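Local coordinates for protein putative aminooxidase (Propionibacterium acnes, PDB 2B9Y) that probably isomerises the double bonds of polyunsaturated fatty acids, using a bound FAD cofactor in a fold of the flavin-containing amine oxidoreductase family, at residues Met311-Arg316 / Gln323-Tyr328. Residues are numbered along the deposited sequence; the frame is centred on the assembly and turned at random.
Sequences MVYYHR and QIITTY. With BU1 (1,4-butanediol), chain G.
Tyr314 N donates to Thr326 O at 2.8 Å, and Met311 N reaches Tyr328 O in an almost straight bond of 3.0 Å; between these two ties, the bond from Tyr328 N to Val312 O is bent and weak. Towards the loop the strands part and water takes over, one molecule donating to both Tyr314 O and Ile324 O, a second joining Arg316 N to Ile324 O. On the face carrying Val312, Tyr314, Thr326 and Tyr328, the tyrosine side chains run side by side, with Tyr314 CB 3.9 Å from Tyr328 CE2. Tyr314 CG lies anti to its backbone N (chi1 175°), which swings the ring obliquely forward, towards Arg316, whose NH1 donates to Tyr314 OH at 2.9 Å, within the guanidinium plane. Thr326 OG1 sits at the edge of this ring, while Val312 CG1 packs on Tyr328 CB at 3.6 Å. Butanediol C4 rests over the centre of the Tyr328 ring, while C2 of the diol approaches Val312 CG2. On the opposite face, Ile325 CG2 meets Tyr313 CB, and Ile325 CD1 lies at the edge of the His315 ring. Helix 341-354 covers Tyr313 and Thr327. The first face of this antiparallel hairpin thus carries Tyr328 to the FAD and, with Val312 and Tyr314, lines the site of the bound diol; whether a fatty-acid chain follows the same path is not established.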
ATOM      1  N   MET A 311     -11.216  12.606   3.216  1.00 28.03           N
ATOM      2  CA  MET A 311      -9.975  13.293   2.900  1.00 27.83           C
ATOM      3  C   MET A 311      -9.785  13.505   1.394  1.00 27.87           C
ATOM      4  O   MET A 311      -9.056  14.411   0.959  1.00 27.93           O
ATOM      5  CB  MET A 311      -8.804  12.484   3.446  1.00 27.75           C
ATOM      6  CG  MET A 311      -8.849  12.242   4.948  1.00 27.08           C
ATOM      7  SD  MET A 311      -7.346  11.419   5.484  1.00 26.98           S
ATOM      8  CE  MET A 311      -7.561   9.774   4.779  1.00 24.19           C
ATOM      9  N   VAL A 312     -10.454  12.666   0.611  1.00 27.80           N
ATOM     10  CA  VAL A 312     -10.357  12.682  -0.838  1.00 27.78           C
ATOM     11  C   VAL A 312     -11.547  11.848  -1.365  1.00 27.77           C
ATOM     12  O   VAL A 312     -12.007  10.928  -0.684  1.00 27.27           O
ATOM     13  CB  VAL A 312      -8.972  12.086  -1.332  1.00 28.43           C
ATOM     14  CG1 VAL A 312      -8.707  10.719  -0.713  1.00 25.80           C
ATOM     15  CG2 VAL A 312      -8.859  12.012  -2.870  1.00 26.12           C
ATOM     16  N   TYR A 313     -12.043  12.206  -2.547  1.00 26.77           N
ATOM     17  CA  TYR A 313     -12.959  11.341  -3.315  1.00 26.74           C
ATOM     18  C   TYR A 313     -12.533  11.300  -4.786  1.00 26.22           C
ATOM     19  O   TYR A 313     -12.036  12.297  -5.338  1.00 25.31           O
ATOM     20  CB  TYR A 313     -14.439  11.765  -3.186  1.00 26.49           C
ATOM     21  CG  TYR A 313     -14.721  13.203  -3.561  1.00 27.25           C
ATOM     22  CD1 TYR A 313     -15.012  13.553  -4.873  1.00 27.06           C
ATOM     23  CD2 TYR A 313     -14.689  14.220  -2.598  1.00 26.33           C
ATOM     24  CE1 TYR A 313     -15.230  14.858  -5.213  1.00 27.92           C
ATOM     25  CE2 TYR A 313     -14.928  15.540  -2.935  1.00 24.90           C
ATOM     26  CZ  TYR A 313     -15.185  15.860  -4.238  1.00 26.49           C
ATOM     27  OH  TYR A 313     -15.457  17.161  -4.614  1.00 25.68           O
ATOM     28  N   TYR A 314     -12.751  10.133  -5.394  1.00 26.11           N
ATOM     29  CA  TYR A 314     -12.208   9.794  -6.711  1.00 25.80           C
ATOM     30  C   TYR A 314     -13.252   9.864  -7.828  1.00 25.54           C
ATOM     31  O   TYR A 314     -14.187   9.064  -7.919  1.00 25.61           O
ATOM     32  CB  TYR A 314     -11.553   8.413  -6.630  1.00 25.77           C
ATOM     33  CG  TYR A 314     -11.022   7.818  -7.916  1.00 25.85           C
ATOM     34  CD1 TYR A 314     -10.546   8.617  -8.974  1.00 27.48           C
ATOM     35  CD2 TYR A 314     -10.942   6.444  -8.056  1.00 26.14           C
ATOM     36  CE1 TYR A 314     -10.038   8.029 -10.148  1.00 27.15           C
ATOM     37  CE2 TYR A 314     -10.444   5.850  -9.229  1.00 25.36           C
ATOM     38  CZ  TYR A 314      -9.994   6.624 -10.252  1.00 25.44           C
ATOM     39  OH  TYR A 314      -9.502   6.001 -11.369  1.00 24.19           O
ATOM     40  N   HIS A 315     -13.030  10.827  -8.703  1.00 25.86           N
ATOM     41  CA  HIS A 315     -13.804  11.030  -9.913  1.00 25.97           C
ATOM     42  C   HIS A 315     -13.119  10.229 -11.029  1.00 26.33           C
ATOM     43  O   HIS A 315     -12.090  10.635 -11.571  1.00 26.46           O
ATOM     44  CB  HIS A 315     -13.838  12.522 -10.196  1.00 25.79           C
ATOM     45  CG  HIS A 315     -14.678  12.929 -11.363  1.00 25.93           C
ATOM     46  ND1 HIS A 315     -14.139  13.444 -12.520  1.00 24.44           N
ATOM     47  CD2 HIS A 315     -16.019  12.960 -11.527  1.00 27.74           C
ATOM     48  CE1 HIS A 315     -15.112  13.754 -13.352  1.00 27.40           C
ATOM     49  NE2 HIS A 315     -16.265  13.483 -12.769  1.00 26.86           N
ATOM     50  N   ARG A 316     -13.698   9.074 -11.345  1.00 26.14           N
ATOM     51  CA  ARG A 316     -13.076   8.106 -12.250  1.00 26.40           C
ATOM     52  C   ARG A 316     -13.653   8.121 -13.670  1.00 26.82           C
ATOM     53  O   ARG A 316     -12.906   8.103 -14.622  1.00 27.19           O
ATOM     54  CB  ARG A 316     -13.204   6.706 -11.677  1.00 25.58           C
ATOM     55  CG  ARG A 316     -12.662   5.602 -12.565  1.00 25.70           C
ATOM     56  CD  ARG A 316     -12.649   4.316 -11.792  1.00 25.86           C
ATOM     57  NE  ARG A 316     -12.310   3.118 -12.562  1.00 26.38           N
ATOM     58  CZ  ARG A 316     -11.089   2.754 -12.954  1.00 25.69           C
ATOM     59  NH1 ARG A 316     -10.032   3.522 -12.754  1.00 26.11           N
ATOM     60  NH2 ARG A 316     -10.936   1.611 -13.604  1.00 27.59           N
ATOM     61  N   GLN A 323     -22.125   6.868 -12.458  1.00 26.44           N
ATOM     62  CA  GLN A 323     -21.049   5.947 -12.138  1.00 25.96           C
ATOM     63  C   GLN A 323     -20.539   6.167 -10.714  1.00 25.62           C
ATOM     64  O   GLN A 323     -20.990   7.085  -9.994  1.00 25.14           O
ATOM     65  CB  GLN A 323     -19.911   6.063 -13.161  1.00 26.58           C
ATOM     66  CG  GLN A 323     -19.977   5.013 -14.286  1.00 26.49           C
ATOM     67  CD  GLN A 323     -19.795   3.606 -13.776  1.00 29.58           C
ATOM     68  OE1 GLN A 323     -19.312   3.386 -12.646  1.00 30.42           O
ATOM     69  NE2 GLN A 323     -20.178   2.631 -14.599  1.00 31.19           N
ATOM     70  N   ILE A 324     -19.624   5.295 -10.312  1.00 24.76           N
ATOM     71  CA  ILE A 324     -19.200   5.202  -8.931  1.00 25.20           C
ATOM     72  C   ILE A 324     -18.206   6.300  -8.582  1.00 25.49           C
ATOM     73  O   ILE A 324     -17.220   6.522  -9.311  1.00 25.70           O
ATOM     74  CB  ILE A 324     -18.574   3.811  -8.619  1.00 25.21           C
ATOM     75  CG1 ILE A 324     -19.610   2.698  -8.798  1.00 25.52           C
ATOM     76  CG2 ILE A 324     -17.943   3.769  -7.186  1.00 23.96           C
ATOM     77  CD1 ILE A 324     -20.744   2.723  -7.754  1.00 27.24           C
ATOM     78  N   ILE A 325     -18.487   6.995  -7.474  1.00 25.51           N
ATOM     79  CA  ILE A 325     -17.505   7.866  -6.827  1.00 25.10           C
ATOM     80  C   ILE A 325     -17.084   7.229  -5.519  1.00 25.26           C
ATOM     81  O   ILE A 325     -17.912   7.031  -4.650  1.00 25.59           O
ATOM     82  CB  ILE A 325     -18.064   9.277  -6.537  1.00 24.44           C
ATOM     83  CG1 ILE A 325     -18.523   9.968  -7.848  1.00 25.04           C
ATOM     84  CG2 ILE A 325     -16.984  10.134  -5.750  1.00 23.97           C
ATOM     85  CD1 ILE A 325     -17.411  10.389  -8.837  1.00 21.47           C
ATOM     86  N   THR A 326     -15.793   6.925  -5.361  1.00 26.16           N
ATOM     87  CA  THR A 326     -15.281   6.387  -4.100  1.00 26.41           C
ATOM     88  C   THR A 326     -14.734   7.492  -3.181  1.00 27.30           C
ATOM     89  O   THR A 326     -14.063   8.427  -3.644  1.00 27.35           O
ATOM     90  CB  THR A 326     -14.178   5.300  -4.294  1.00 26.93           C
ATOM     91  OG1 THR A 326     -13.281   5.655  -5.367  1.00 26.80           O
ATOM     92  CG2 THR A 326     -14.804   3.909  -4.543  1.00 26.58           C
ATOM     93  N   THR A 327     -15.006   7.342  -1.885  1.00 27.39           N
ATOM     94  CA  THR A 327     -14.551   8.243  -0.841  1.00 27.40           C
ATOM     95  C   THR A 327     -13.575   7.484   0.069  1.00 28.18           C
ATOM     96  O   THR A 327     -13.583   6.227   0.148  1.00 27.98           O
ATOM     97  CB  THR A 327     -15.750   8.772  -0.007  1.00 28.13           C
ATOM     98  OG1 THR A 327     -16.379   7.691   0.695  1.00 27.84           O
ATOM     99  CG2 THR A 327     -16.793   9.444  -0.909  1.00 26.19           C
ATOM    100  N   TYR A 328     -12.696   8.246   0.713  1.00 27.53           N
ATOM    101  CA  TYR A 328     -11.562   7.674   1.459  1.00 27.94           C
ATOM    102  C   TYR A 328     -11.421   8.406   2.802  1.00 27.87           C
ATOM    103  O   TYR A 328     -11.373   9.639   2.845  1.00 27.49           O
ATOM    104  CB  TYR A 328     -10.254   7.825   0.652  1.00 27.11           C
ATOM    105  CG  TYR A 328     -10.356   7.174  -0.669  1.00 27.06           C
ATOM    106  CD1 TYR A 328      -9.935   5.875  -0.845  1.00 26.95           C
ATOM    107  CD2 TYR A 328     -10.943   7.842  -1.754  1.00 26.62           C
ATOM    108  CE1 TYR A 328     -10.076   5.247  -2.078  1.00 28.83           C
ATOM    109  CE2 TYR A 328     -11.088   7.231  -2.959  1.00 25.75           C
ATOM    110  CZ  TYR A 328     -10.656   5.947  -3.133  1.00 26.01           C
ATOM    111  OH  TYR A 328     -10.793   5.345  -4.351  1.00 26.41           O
TER
HETATM  112  C1  BU1 G1501      -7.459  10.467  -6.150  1.00 46.45           C
HETATM  113  C2  BU1 G1501      -8.034   9.291  -5.346  1.00 44.48           C
HETATM  114  C3  BU1 G1501      -7.038   8.910  -4.250  1.00 44.59           C
HETATM  115  C4  BU1 G1501      -7.542   7.821  -3.296  1.00 45.57           C
HETATM  116  O5  BU1 G1501      -8.129  10.796  -7.382  1.00 46.80           O
HETATM  117  O6  BU1 G1501      -6.506   6.882  -2.891  1.00 45.55           O
HETATM  118  O   HOH W   1     -14.465   6.207  -8.503  1.00 25.39           O
HETATM  119  O   HOH W   2     -16.681   8.063 -11.468  1.00 26.27           O